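Local coordinates for alcohol dehydrogenase superfamily protein (Novosphingobium aromaticivorans, PDB 3GAZ), which is probably an NADP-dependent oxidoreductase of the alcohol dehydrogenase superfamily, at residues P6-E14 with V21-Q29; Q60-L71 with L94-H105. One frame throughout, in Å; residues are numbered along the deposited sequence.

Contact 1: residues P6-E14 with V21-Q29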
ATOM      1  N   PRO A   6      10.905 -21.485   6.507  1.00 31.47           N
ATOM      2  CA  PRO A   6       9.700 -22.169   5.987  1.00 30.15           C
ATOM      3  C   PRO A   6       9.013 -21.366   4.885  1.00 27.92           C
ATOM      4  O   PRO A   6       9.103 -20.138   4.835  1.00 27.08           O
ATOM      5  CB  PRO A   6       8.767 -22.379   7.168  1.00 31.27           C
ATOM      6  CG  PRO A   6       9.171 -21.228   8.067  1.00 33.09           C
ATOM      7  CD  PRO A   6      10.703 -21.137   7.923  1.00 32.48           C
ATOM      8  N   THR A   7       8.317 -22.076   4.006  1.00 25.79           N
ATOM      9  CA  THR A   7       7.633 -21.452   2.885  1.00 24.21           C
ATOM     10  C   THR A   7       6.128 -21.666   2.950  1.00 20.67           C
ATOM     11  O   THR A   7       5.608 -22.245   3.902  1.00 19.90           O
ATOM     12  CB  THR A   7       8.137 -22.037   1.556  1.00 26.74           C
ATOM     13  OG1 THR A   7       7.856 -23.447   1.522  1.00 28.78           O
ATOM     14  CG2 THR A   7       9.633 -21.815   1.410  1.00 27.00           C
HETATM   15  N   MSE A   8       5.436 -21.185   1.924  1.00 18.05           N
HETATM   16  CA  MSE A   8       3.990 -21.335   1.822  1.00 15.64           C
HETATM   17  C   MSE A   8       3.615 -21.271   0.349  1.00 16.19           C
HETATM   18  O   MSE A   8       4.410 -20.826  -0.481  1.00 16.71           O
HETATM   19  CB  MSE A   8       3.252 -20.215   2.584  1.00 15.27           C
HETATM   20  CG  MSE A   8       3.322 -18.817   1.943  1.00 11.70           C
HETATM   21 SE   MSE A   8       2.111 -17.602   2.632  1.00  6.07          SE
HETATM   22  CE  MSE A   8       2.591 -16.097   1.717  1.00  9.45           C
ATOM     23  N   ILE A   9       2.411 -21.729   0.026  1.00 14.58           N
ATOM     24  CA  ILE A   9       1.920 -21.680  -1.342  1.00 14.53           C
ATOM     25  C   ILE A   9       0.972 -20.484  -1.417  1.00 14.66           C
ATOM     26  O   ILE A   9       0.156 -20.274  -0.518  1.00 14.09           O
ATOM     27  CB  ILE A   9       1.117 -22.952  -1.721  1.00 16.56           C
ATOM     28  CG1 ILE A   9       2.037 -24.175  -1.737  1.00 17.21           C
ATOM     29  CG2 ILE A   9       0.455 -22.768  -3.088  1.00 14.51           C
ATOM     30  CD1 ILE A   9       3.159 -24.086  -2.747  1.00 20.28           C
ATOM     31  N   ALA A  10       1.085 -19.705  -2.483  1.00 12.81           N
ATOM     32  CA  ALA A  10       0.220 -18.552  -2.667  1.00 14.81           C
ATOM     33  C   ALA A  10      -0.031 -18.351  -4.151  1.00 15.17           C
ATOM     34  O   ALA A  10       0.769 -18.768  -4.993  1.00 15.54           O
ATOM     35  CB  ALA A  10       0.868 -17.298  -2.073  1.00 13.38           C
ATOM     36  N   ALA A  11      -1.154 -17.722  -4.469  1.00 15.54           N
ATOM     37  CA  ALA A  11      -1.498 -17.442  -5.852  1.00 15.41           C
ATOM     38  C   ALA A  11      -1.094 -15.996  -6.095  1.00 15.89           C
ATOM     39  O   ALA A  11      -1.499 -15.091  -5.361  1.00 14.79           O
ATOM     40  CB  ALA A  11      -2.991 -17.623  -6.076  1.00 15.92           C
ATOM     41  N   VAL A  12      -0.283 -15.783  -7.120  1.00 13.82           N
ATOM     42  CA  VAL A  12       0.181 -14.448  -7.438  1.00 13.60           C
ATOM     43  C   VAL A  12      -0.260 -13.998  -8.819  1.00 13.35           C
ATOM     44  O   VAL A  12      -0.140 -14.748  -9.789  1.00 14.25           O
ATOM     45  CB  VAL A  12       1.730 -14.374  -7.392  1.00 14.33           C
ATOM     46  CG1 VAL A  12       2.194 -12.954  -7.690  1.00 15.85           C
ATOM     47  CG2 VAL A  12       2.237 -14.835  -6.039  1.00 13.37           C
ATOM     48  N   VAL A  13      -0.789 -12.780  -8.905  1.00 11.56           N
ATOM     49  CA  VAL A  13      -1.176 -12.222 -10.187  1.00 13.48           C
ATOM     50  C   VAL A  13       0.059 -11.400 -10.533  1.00 17.93           C
ATOM     51  O   VAL A  13       0.374 -10.421  -9.854  1.00 17.84           O
ATOM     52  CB  VAL A  13      -2.423 -11.318 -10.079  1.00 15.42           C
ATOM     53  CG1 VAL A  13      -2.707 -10.669 -11.422  1.00 14.96           C
ATOM     54  CG2 VAL A  13      -3.624 -12.146  -9.646  1.00 12.69           C
ATOM     55  N   GLU A  14       0.775 -11.827 -11.567  1.00 18.67           N
ATOM     56  CA  GLU A  14       2.015 -11.178 -11.968  1.00 20.92           C
ATOM     57  C   GLU A  14       1.859  -9.894 -12.770  1.00 22.29           C
ATOM     58  O   GLU A  14       2.621  -8.945 -12.582  1.00 23.13           O
ATOM     59  CB  GLU A  14       2.875 -12.185 -12.732  1.00 21.30           C
ATOM     60  CG  GLU A  14       2.896 -13.547 -12.053  1.00 23.78           C
ATOM     61  CD  GLU A  14       3.945 -14.484 -12.611  1.00 23.72           C
ATOM     62  OE1 GLU A  14       4.035 -14.606 -13.849  1.00 23.24           O
ATOM     63  OE2 GLU A  14       4.668 -15.107 -11.804  1.00 23.94           O
ATOM     64  N   VAL A  21      -1.027 -17.328 -10.592  1.00 15.74           N
ATOM     65  CA  VAL A  21       0.112 -18.235 -10.575  1.00 15.46           C
ATOM     66  C   VAL A  21       0.465 -18.760  -9.192  1.00 16.07           C
ATOM     67  O   VAL A  21       0.795 -17.987  -8.297  1.00 16.24           O
ATOM     68  CB  VAL A  21       1.354 -17.545 -11.176  1.00 15.09           C
ATOM     69  CG1 VAL A  21       2.543 -18.503 -11.190  1.00 12.84           C
ATOM     70  CG2 VAL A  21       1.032 -17.056 -12.584  1.00 12.93           C
ATOM     71  N   LEU A  22       0.388 -20.079  -9.020  1.00 13.92           N
ATOM     72  CA  LEU A  22       0.734 -20.685  -7.743  1.00 15.58           C
ATOM     73  C   LEU A  22       2.254 -20.634  -7.592  1.00 16.19           C
ATOM     74  O   LEU A  22       2.990 -21.081  -8.476  1.00 15.16           O
ATOM     75  CB  LEU A  22       0.250 -22.134  -7.682  1.00 16.36           C
ATOM     76  CG  LEU A  22      -1.267 -22.332  -7.690  1.00 17.24           C
ATOM     77  CD1 LEU A  22      -1.583 -23.803  -7.489  1.00 18.21           C
ATOM     78  CD2 LEU A  22      -1.902 -21.501  -6.575  1.00 18.77           C
ATOM     79  N   ARG A  23       2.712 -20.101  -6.467  1.00 15.84           N
ATOM     80  CA  ARG A  23       4.143 -19.955  -6.192  1.00 17.65           C
ATOM     81  C   ARG A  23       4.492 -20.382  -4.764  1.00 17.40           C
ATOM     82  O   ARG A  23       3.667 -20.252  -3.858  1.00 16.34           O
ATOM     83  CB  ARG A  23       4.550 -18.483  -6.356  1.00 18.31           C
ATOM     84  CG  ARG A  23       4.451 -17.913  -7.766  1.00 16.72           C
ATOM     85  CD  ARG A  23       5.529 -18.505  -8.651  1.00 18.02           C
ATOM     86  NE  ARG A  23       6.840 -18.484  -8.000  1.00 19.21           N
ATOM     87  CZ  ARG A  23       7.496 -17.378  -7.658  1.00 20.41           C
ATOM     88  NH1 ARG A  23       6.969 -16.184  -7.903  1.00 20.04           N
ATOM     89  NH2 ARG A  23       8.679 -17.467  -7.059  1.00 17.45           N
ATOM     90  N   LYS A  24       5.706 -20.893  -4.563  1.00 15.87           N
ATOM     91  CA  LYS A  24       6.143 -21.254  -3.217  1.00 15.85           C
ATOM     92  C   LYS A  24       6.981 -20.058  -2.780  1.00 16.22           C
ATOM     93  O   LYS A  24       8.030 -19.784  -3.359  1.00 15.45           O
ATOM     94  CB  LYS A  24       7.000 -22.524  -3.214  1.00 17.97           C
ATOM     95  CG  LYS A  24       7.540 -22.883  -1.824  1.00 16.63           C
ATOM     96  CD  LYS A  24       8.190 -24.261  -1.783  1.00 19.41           C
ATOM     97  CE  LYS A  24       9.482 -24.318  -2.587  1.00 21.81           C
ATOM     98  NZ  LYS A  24      10.072 -25.694  -2.583  1.00 21.14           N
ATOM     99  N   LEU A  25       6.505 -19.339  -1.769  1.00 16.63           N
ATOM    100  CA  LEU A  25       7.186 -18.141  -1.284  1.00 17.55           C
ATOM    101  C   LEU A  25       7.499 -18.213   0.197  1.00 16.76           C
ATOM    102  O   LEU A  25       7.030 -19.102   0.906  1.00 15.33           O
ATOM    103  CB  LEU A  25       6.303 -16.911  -1.528  1.00 18.39           C
ATOM    104  CG  LEU A  25       5.719 -16.741  -2.930  1.00 18.43           C
ATOM    105  CD1 LEU A  25       4.665 -15.644  -2.924  1.00 18.17           C
ATOM    106  CD2 LEU A  25       6.840 -16.425  -3.908  1.00 18.33           C
ATOM    107  N   ALA A  26       8.285 -17.251   0.662  1.00 17.84           N
ATOM    108  CA  ALA A  26       8.645 -17.187   2.070  1.00 19.57           C
ATOM    109  C   ALA A  26       7.368 -17.060   2.893  1.00 20.87           C
ATOM    110  O   ALA A  26       6.460 -16.302   2.542  1.00 20.97           O
ATOM    111  CB  ALA A  26       9.550 -15.988   2.321  1.00 17.69           C
ATOM    112  N   ARG A  27       7.288 -17.817   3.980  1.00 22.42           N
ATOM    113  CA  ARG A  27       6.120 -17.751   4.844  1.00 24.23           C
ATOM    114  C   ARG A  27       6.269 -16.506   5.714  1.00 24.05           C
ATOM    115  O   ARG A  27       7.316 -16.286   6.314  1.00 23.12           O
ATOM    116  CB  ARG A  27       6.035 -18.996   5.729  1.00 24.36           C
ATOM    117  CG  ARG A  27       4.769 -19.053   6.566  1.00 25.84           C
ATOM    118  CD  ARG A  27       4.743 -20.285   7.455  1.00 26.84           C
ATOM    119  NE  ARG A  27       4.790 -21.516   6.673  1.00 28.68           N
ATOM    120  CZ  ARG A  27       4.631 -22.734   7.181  1.00 29.22           C
ATOM    121  NH1 ARG A  27       4.416 -22.891   8.483  1.00 28.64           N
ATOM    122  NH2 ARG A  27       4.680 -23.795   6.387  1.00 27.41           N
ATOM    123  N   PRO A  28       5.222 -15.669   5.782  1.00 24.17           N
ATOM    124  CA  PRO A  28       5.256 -14.445   6.585  1.00 24.43           C
ATOM    125  C   PRO A  28       5.508 -14.732   8.058  1.00 24.66           C
ATOM    126  O   PRO A  28       5.166 -15.804   8.563  1.00 24.87           O
ATOM    127  CB  PRO A  28       3.873 -13.843   6.360  1.00 24.27           C
ATOM    128  CG  PRO A  28       3.520 -14.319   4.999  1.00 24.65           C
ATOM    129  CD  PRO A  28       3.961 -15.756   5.031  1.00 24.53           C
ATOM    130  N   GLN A  29       6.115 -13.765   8.734  1.00 25.14           N
ATOM    131  CA  GLN A  29       6.406 -13.873  10.155  1.00 26.56           C
ATOM    132  C   GLN A  29       5.687 -12.730  10.852  1.00 24.67           C
ATOM    133  O   GLN A  29       5.776 -11.585  10.420  1.00 24.81           O
ATOM    134  CB  GLN A  29       7.910 -13.770  10.402  1.00 28.81           C
ATOM    135  CG  GLN A  29       8.665 -15.052  10.121  1.00 34.22           C
ATOM    136  CD  GLN A  29      10.165 -14.873  10.251  1.00 38.00           C
ATOM    137  OE1 GLN A  29      10.801 -14.230   9.413  1.00 41.85           O
ATOM    138  NE2 GLN A  29      10.737 -15.430  11.311  1.00 38.85           N
TER
HETATM  139  O   HOH W   1       4.924 -14.931  -9.279  1.00 27.75           O

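Contact 2: residues Q60-L71 with L94-H105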
ATOM      1  N   GLN A  60      -5.234   0.806  -4.709  1.00 15.78           N
ATOM      2  CA  GLN A  60      -3.806   0.975  -4.474  1.00 15.45           C
ATOM      3  C   GLN A  60      -3.124  -0.381  -4.277  1.00 15.85           C
ATOM      4  O   GLN A  60      -2.361  -0.581  -3.330  1.00 13.57           O
ATOM      5  CB  GLN A  60      -3.582   1.870  -3.247  1.00 16.41           C
ATOM      6  CG  GLN A  60      -4.258   3.236  -3.375  1.00 18.11           C
ATOM      7  CD  GLN A  60      -4.051   4.142  -2.169  1.00 19.15           C
ATOM      8  OE1 GLN A  60      -4.706   5.173  -2.049  1.00 22.83           O
ATOM      9  NE2 GLN A  60      -3.141   3.765  -1.276  1.00 19.87           N
ATOM     10  N   GLN A  61      -3.409  -1.310  -5.186  1.00 16.00           N
ATOM     11  CA  GLN A  61      -2.825  -2.647  -5.136  1.00 14.94           C
ATOM     12  C   GLN A  61      -2.139  -2.962  -6.468  1.00 15.51           C
ATOM     13  O   GLN A  61      -2.678  -3.698  -7.304  1.00 13.95           O
ATOM     14  CB  GLN A  61      -3.907  -3.697  -4.858  1.00 14.79           C
ATOM     15  CG  GLN A  61      -3.359  -5.105  -4.627  1.00 14.30           C
ATOM     16  CD  GLN A  61      -2.849  -5.310  -3.205  1.00 17.73           C
ATOM     17  OE1 GLN A  61      -2.434  -4.363  -2.543  1.00 15.72           O
ATOM     18  NE2 GLN A  61      -2.869  -6.555  -2.737  1.00 17.19           N
ATOM     19  N   PRO A  62      -0.940  -2.398  -6.689  1.00 16.21           N
ATOM     20  CA  PRO A  62      -0.230  -2.662  -7.942  1.00 17.33           C
ATOM     21  C   PRO A  62       0.269  -4.104  -8.005  1.00 18.29           C
ATOM     22  O   PRO A  62       0.445  -4.758  -6.974  1.00 15.63           O
ATOM     23  CB  PRO A  62       0.910  -1.649  -7.910  1.00 18.80           C
ATOM     24  CG  PRO A  62       1.216  -1.549  -6.433  1.00 19.33           C
ATOM     25  CD  PRO A  62      -0.169  -1.491  -5.820  1.00 16.41           C
ATOM     26  N   LEU A  63       0.484  -4.592  -9.222  1.00 17.32           N
ATOM     27  CA  LEU A  63       0.959  -5.952  -9.440  1.00 17.04           C
ATOM     28  C   LEU A  63       2.473  -5.925  -9.666  1.00 18.52           C
ATOM     29  O   LEU A  63       3.032  -4.892 -10.039  1.00 18.42           O
ATOM     30  CB  LEU A  63       0.258  -6.545 -10.663  1.00 16.22           C
ATOM     31  CG  LEU A  63      -1.271  -6.440 -10.632  1.00 15.44           C
ATOM     32  CD1 LEU A  63      -1.853  -6.926 -11.953  1.00 16.36           C
ATOM     33  CD2 LEU A  63      -1.818  -7.252  -9.463  1.00 16.88           C
ATOM     34  N   PRO A  64       3.154  -7.060  -9.455  1.00 18.16           N
ATOM     35  CA  PRO A  64       2.599  -8.347  -9.027  1.00 17.67           C
ATOM     36  C   PRO A  64       2.096  -8.294  -7.592  1.00 17.62           C
ATOM     37  O   PRO A  64       2.556  -7.475  -6.794  1.00 14.55           O
ATOM     38  CB  PRO A  64       3.782  -9.293  -9.183  1.00 19.16           C
ATOM     39  CG  PRO A  64       4.937  -8.407  -8.819  1.00 20.97           C
ATOM     40  CD  PRO A  64       4.620  -7.146  -9.589  1.00 18.99           C
ATOM     41  N   ALA A  65       1.154  -9.170  -7.262  1.00 16.36           N
ATOM     42  CA  ALA A  65       0.623  -9.190  -5.909  1.00 14.46           C
ATOM     43  C   ALA A  65      -0.292 -10.377  -5.648  1.00 12.92           C
ATOM     44  O   ALA A  65      -0.796 -11.012  -6.573  1.00 11.07           O
ATOM     45  CB  ALA A  65      -0.131  -7.881  -5.629  1.00 14.64           C
ATOM     46  N   ILE A  66      -0.477 -10.676  -4.368  1.00 11.44           N
ATOM     47  CA  ILE A  66      -1.362 -11.743  -3.938  1.00 11.05           C
ATOM     48  C   ILE A  66      -2.662 -11.012  -3.643  1.00 11.84           C
ATOM     49  O   ILE A  66      -2.680 -10.075  -2.836  1.00 13.62           O
ATOM     50  CB  ILE A  66      -0.834 -12.418  -2.656  1.00 10.80           C
ATOM     51  CG1 ILE A  66       0.470 -13.162  -2.969  1.00 10.75           C
ATOM     52  CG2 ILE A  66      -1.884 -13.358  -2.093  1.00  9.80           C
ATOM     53  CD1 ILE A  66       1.245 -13.613  -1.747  1.00 14.45           C
ATOM     54  N   LEU A  67      -3.741 -11.415  -4.309  1.00  9.93           N
ATOM     55  CA  LEU A  67      -5.032 -10.759  -4.122  1.00 11.37           C
ATOM     56  C   LEU A  67      -5.941 -11.491  -3.131  1.00 12.07           C
ATOM     57  O   LEU A  67      -5.556 -12.509  -2.560  1.00 13.95           O
ATOM     58  CB  LEU A  67      -5.725 -10.596  -5.481  1.00  9.65           C
ATOM     59  CG  LEU A  67      -4.823  -9.991  -6.564  1.00 11.30           C
ATOM     60  CD1 LEU A  67      -5.648  -9.681  -7.816  1.00 10.60           C
ATOM     61  CD2 LEU A  67      -4.161  -8.724  -6.033  1.00 11.79           C
ATOM     62  N   GLY A  68      -7.145 -10.959  -2.924  1.00 13.04           N
ATOM     63  CA  GLY A  68      -8.079 -11.557  -1.980  1.00 11.79           C
ATOM     64  C   GLY A  68      -8.083 -10.694  -0.733  1.00 11.43           C
ATOM     65  O   GLY A  68      -7.023 -10.430  -0.173  1.00 11.59           O
HETATM   66  N   MSE A  69      -9.260 -10.269  -0.286  1.00 10.72           N
HETATM   67  CA  MSE A  69      -9.356  -9.388   0.875  1.00 11.72           C
HETATM   68  C   MSE A  69      -9.884 -10.024   2.164  1.00 10.35           C
HETATM   69  O   MSE A  69      -9.487  -9.625   3.264  1.00 10.54           O
HETATM   70  CB  MSE A  69     -10.232  -8.178   0.511  1.00 10.86           C
HETATM   71  CG  MSE A  69      -9.831  -7.488  -0.792  1.00 14.58           C
HETATM   72 SE   MSE A  69     -11.007  -6.190  -1.318  1.00  9.73          SE
HETATM   73  CE  MSE A  69     -11.984  -7.038  -2.360  1.00 15.10           C
ATOM     74  N   ASP A  70     -10.784 -10.996   2.028  1.00 12.16           N
ATOM     75  CA  ASP A  70     -11.389 -11.670   3.181  1.00 10.42           C
ATOM     76  C   ASP A  70     -10.765 -13.030   3.493  1.00 12.34           C
ATOM     77  O   ASP A  70     -10.336 -13.752   2.590  1.00  9.51           O
ATOM     78  CB  ASP A  70     -12.886 -11.911   2.949  1.00 10.62           C
ATOM     79  CG  ASP A  70     -13.704 -10.628   2.887  1.00 13.46           C
ATOM     80  OD1 ASP A  70     -13.462  -9.719   3.711  1.00 10.64           O
ATOM     81  OD2 ASP A  70     -14.613 -10.545   2.025  1.00 11.60           O
ATOM     82  N   LEU A  71     -10.734 -13.383   4.775  1.00 10.74           N
ATOM     83  CA  LEU A  71     -10.209 -14.679   5.164  1.00 12.33           C
ATOM     84  C   LEU A  71     -10.913 -15.269   6.373  1.00 12.71           C
ATOM     85  O   LEU A  71     -11.658 -14.588   7.085  1.00 11.12           O
ATOM     86  CB  LEU A  71      -8.702 -14.609   5.443  1.00 12.17           C
ATOM     87  CG  LEU A  71      -8.140 -13.765   6.596  1.00 12.52           C
ATOM     88  CD1 LEU A  71      -8.586 -14.313   7.948  1.00 14.81           C
ATOM     89  CD2 LEU A  71      -6.615 -13.787   6.507  1.00 12.10           C
ATOM     90  N   LEU A  94     -11.393  -8.948   7.474  1.00 12.51           N
ATOM     91  CA  LEU A  94     -11.032  -8.223   6.259  1.00 11.86           C
ATOM     92  C   LEU A  94      -9.605  -7.813   6.574  1.00 12.85           C
ATOM     93  O   LEU A  94      -9.381  -6.937   7.409  1.00 12.07           O
ATOM     94  CB  LEU A  94     -11.926  -6.991   6.095  1.00 11.82           C
ATOM     95  CG  LEU A  94     -11.524  -5.964   5.031  1.00 10.32           C
ATOM     96  CD1 LEU A  94     -11.216  -6.672   3.716  1.00 12.10           C
ATOM     97  CD2 LEU A  94     -12.658  -4.950   4.860  1.00 10.70           C
ATOM     98  N   THR A  95      -8.644  -8.440   5.903  1.00 11.24           N
ATOM     99  CA  THR A  95      -7.247  -8.200   6.226  1.00 11.91           C
ATOM    100  C   THR A  95      -6.271  -7.637   5.197  1.00 12.89           C
ATOM    101  O   THR A  95      -5.237  -7.094   5.577  1.00 12.32           O
ATOM    102  CB  THR A  95      -6.645  -9.491   6.752  1.00 11.38           C
ATOM    103  OG1 THR A  95      -6.566 -10.434   5.670  1.00 12.13           O
ATOM    104  CG2 THR A  95      -7.551 -10.088   7.857  1.00  8.99           C
ATOM    105  N   GLY A  96      -6.555  -7.778   3.907  1.00 12.02           N
ATOM    106  CA  GLY A  96      -5.612  -7.256   2.932  1.00 11.82           C
ATOM    107  C   GLY A  96      -6.135  -7.261   1.513  1.00 12.76           C
ATOM    108  O   GLY A  96      -7.330  -7.081   1.290  1.00 11.58           O
ATOM    109  N   GLY A  97      -5.238  -7.464   0.554  1.00 10.98           N
ATOM    110  CA  GLY A  97      -5.653  -7.488  -0.837  1.00 12.95           C
ATOM    111  C   GLY A  97      -5.673  -6.103  -1.457  1.00 11.32           C
ATOM    112  O   GLY A  97      -5.885  -5.958  -2.663  1.00 13.20           O
ATOM    113  N   VAL A  98      -5.449  -5.088  -0.630  1.00 11.96           N
ATOM    114  CA  VAL A  98      -5.427  -3.698  -1.086  1.00 12.18           C
ATOM    115  C   VAL A  98      -4.309  -2.912  -0.397  1.00 13.74           C
ATOM    116  O   VAL A  98      -3.753  -3.352   0.609  1.00 15.48           O
ATOM    117  CB  VAL A  98      -6.755  -2.983  -0.782  1.00 13.30           C
ATOM    118  CG1 VAL A  98      -7.909  -3.699  -1.466  1.00 11.36           C
ATOM    119  CG2 VAL A  98      -6.974  -2.921   0.732  1.00 13.47           C
ATOM    120  N   GLY A  99      -3.986  -1.744  -0.950  1.00 13.95           N
ATOM    121  CA  GLY A  99      -2.961  -0.891  -0.374  1.00 13.38           C
ATOM    122  C   GLY A  99      -1.601  -1.527  -0.152  1.00 14.76           C
ATOM    123  O   GLY A  99      -0.855  -1.104   0.734  1.00 12.37           O
ATOM    124  N   GLY A 100      -1.271  -2.538  -0.953  1.00 12.34           N
ATOM    125  CA  GLY A 100       0.014  -3.198  -0.808  1.00 13.22           C
ATOM    126  C   GLY A 100       0.029  -4.327   0.214  1.00 14.33           C
ATOM    127  O   GLY A 100       1.044  -5.006   0.382  1.00 14.40           O
ATOM    128  N   LEU A 101      -1.089  -4.528   0.903  1.00 13.12           N
ATOM    129  CA  LEU A 101      -1.189  -5.589   1.900  1.00 12.51           C
ATOM    130  C   LEU A 101      -1.324  -6.938   1.197  1.00 14.06           C
ATOM    131  O   LEU A 101      -2.046  -7.050   0.200  1.00 14.71           O
ATOM    132  CB  LEU A 101      -2.410  -5.358   2.798  1.00 12.17           C
ATOM    133  CG  LEU A 101      -2.354  -4.159   3.754  1.00 12.40           C
ATOM    134  CD1 LEU A 101      -3.741  -3.861   4.283  1.00 13.01           C
ATOM    135  CD2 LEU A 101      -1.393  -4.458   4.903  1.00 11.21           C
ATOM    136  N   GLN A 102      -0.625  -7.953   1.701  1.00 11.16           N
ATOM    137  CA  GLN A 102      -0.711  -9.278   1.098  1.00 12.55           C
ATOM    138  C   GLN A 102      -2.164  -9.746   1.059  1.00 12.42           C
ATOM    139  O   GLN A 102      -2.893  -9.604   2.040  1.00 11.70           O
ATOM    140  CB  GLN A 102       0.102 -10.308   1.887  1.00 11.76           C
ATOM    141  CG  GLN A 102       0.000 -11.696   1.269  1.00 10.69           C
ATOM    142  CD  GLN A 102       0.302 -12.812   2.246  1.00 12.78           C
ATOM    143  OE1 GLN A 102       1.419 -12.938   2.741  1.00 10.81           O
ATOM    144  NE2 GLN A 102      -0.703 -13.635   2.525  1.00 10.02           N
ATOM    145  N   GLY A 103      -2.571 -10.320  -0.069  1.00 13.13           N
ATOM    146  CA  GLY A 103      -3.934 -10.807  -0.207  1.00 12.02           C
ATOM    147  C   GLY A 103      -4.153 -12.118   0.524  1.00 12.36           C
ATOM    148  O   GLY A 103      -3.215 -12.687   1.094  1.00  9.85           O
ATOM    149  N   THR A 104      -5.384 -12.622   0.504  1.00 11.35           N
ATOM    150  CA  THR A 104      -5.671 -13.867   1.203  1.00 13.21           C
ATOM    151  C   THR A 104      -5.631 -15.138   0.353  1.00 13.21           C
ATOM    152  O   THR A 104      -5.966 -16.217   0.844  1.00 13.12           O
ATOM    153  CB  THR A 104      -7.021 -13.778   1.953  1.00 14.07           C
ATOM    154  OG1 THR A 104      -8.093 -13.592   1.019  1.00 12.74           O
ATOM    155  CG2 THR A 104      -6.993 -12.607   2.932  1.00 10.27           C
ATOM    156  N   HIS A 105      -5.234 -15.017  -0.917  1.00 11.81           N
ATOM    157  CA  HIS A 105      -5.111 -16.190  -1.786  1.00 10.90           C
ATOM    158  C   HIS A 105      -3.759 -16.807  -1.417  1.00 12.52           C
ATOM    159  O   HIS A 105      -2.851 -16.896  -2.248  1.00 12.53           O
ATOM    160  CB  HIS A 105      -5.083 -15.789  -3.264  1.00 10.68           C
ATOM    161  CG  HIS A 105      -6.337 -15.126  -3.743  1.00 11.94           C
ATOM    162  ND1 HIS A 105      -6.405 -14.444  -4.940  1.00 12.67           N
ATOM    163  CD2 HIS A 105      -7.571 -15.047  -3.192  1.00 11.35           C
ATOM    164  CE1 HIS A 105      -7.628 -13.974  -5.105  1.00 12.77           C
ATOM    165  NE2 HIS A 105      -8.354 -14.326  -4.060  1.00 13.10           N
TER
HETATM  166  O   HOH W   2      -3.854 -13.591  -6.080  1.00 13.45           O
HETATM  167  O   HOH W   3      -7.521  -8.182  -3.668  1.00 15.38           O

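Contact 1: residues P6-E14 with V21-Q29
R27 grips the carbonyl oxygen of T7 side-on with two nitrogens: NE lies 3.0 Å and NH2 3.1 Å from T7 O. The oxygen sits in the guanidinium plane, while CB of P6 lies over one face of the group, toward its rim. CG anti to the backbone N (chi1 -175°) carries the long arginine chain back beside the first strand, and the bend at chi3 turns its head to that carbonyl. R27 N also bonds to P6 O, fastening the very start of the modelled chain.

Backbone hydrogen bonds join M8 with L25, A10 with R23 and V12 with V21, each pair in both directions; V12 N to V21 O, at 2.7 Å, is the shortest. This is the ladder of an antiparallel beta hairpin, strand 7-13 with strand 20-26, lying at the protein surface.

Apolar contacts divide between the two faces. On the face of M8, A10, V12 and L25, CD1 of L25 packs 4.0 Å from CG2 of V12 and also meets the small CB of A10. The M8 side chain, here selenomethionine, crosses P28 at about a right angle, its SE 3.5 Å from P28 CD; extended beyond CG, the unbranched chain is long enough to bring SE and CE to the proline ring. On the other face CD2 of L22 reaches CB of A11. The K24 methylenes make van der Waals contact with the T7 hydroxyl, K24 CG 3.4 Å from T7 OG1.

Charged ends meet through water 1, which donates to E14 OE2 and accepts from R23 NH1. R23 NH2 forms a salt bridge with E188 of the second subunit, so this strand face also serves the dimer interface.

Contact 2: residues Q60-L71 with L94-H105
Q61 reaches into the glycine-rich loop 94-105, its CB 3.7 Å from G97 O. CG stands anti to the backbone N (chi1 -173°), and the bend at chi2 lays CG and CD against the G97 carbonyl in van der Waals contact, Q61 CG 3.3 Å from G97 O. At the tip, OE1 accepts from G100 N at 2.7 Å, and NE2 donates almost straight (173°) to L101 O at 3.1 Å. L101 O also receives G97 N from the opposite face of its plane. Glutamine thus offers an acceptor and a donor at once to the type I' turn V98-L101; a leucine here would probably leave G100 N and L101 O without these side-chain partners and the turn less firmly held.

Further along, the H105 ring lays one face over L67 O and the CA of G68, while its NE2 is hydrogen-bonded to the Y315 hydroxyl. A CB on G68 would clash with this ring and with OG1 of T104, and one on G97 would clash with G68 O, so glycine suits both places. T104 OG1 donates to D70 O at 2.7 Å from above the carbonyl plane, and its CG2 packs on CB of L71. M69 O takes T95 N, just beyond the antiparallel pair D70-L94. Such close backbone packing of two loops, allowed by glycines, lies at the start of strand 70-78 and the end of strand 90-94, within the GroES-like domain of the alcohol dehydrogenase superfamily.

In the fold
From the N terminus the chain runs out along strand 7-13 and returns along strand 20-26, so contact 1 closes a short local hairpin. Strands 34-39 and 41-43 and helix 46-52 follow before contact 2 opens; it closes a longer loop, about half of it strand, from 70-78 and 90-94. The two are in series and neither nests in nor crosses the other, yet they touch: A11 N probably bonds to H105 O and V13 N to A65 O, while M8 and P28 pack on Q102. The hairpin is thereby fastened to the loops of the GroES-like domain, and both contacts also reach the second subunit.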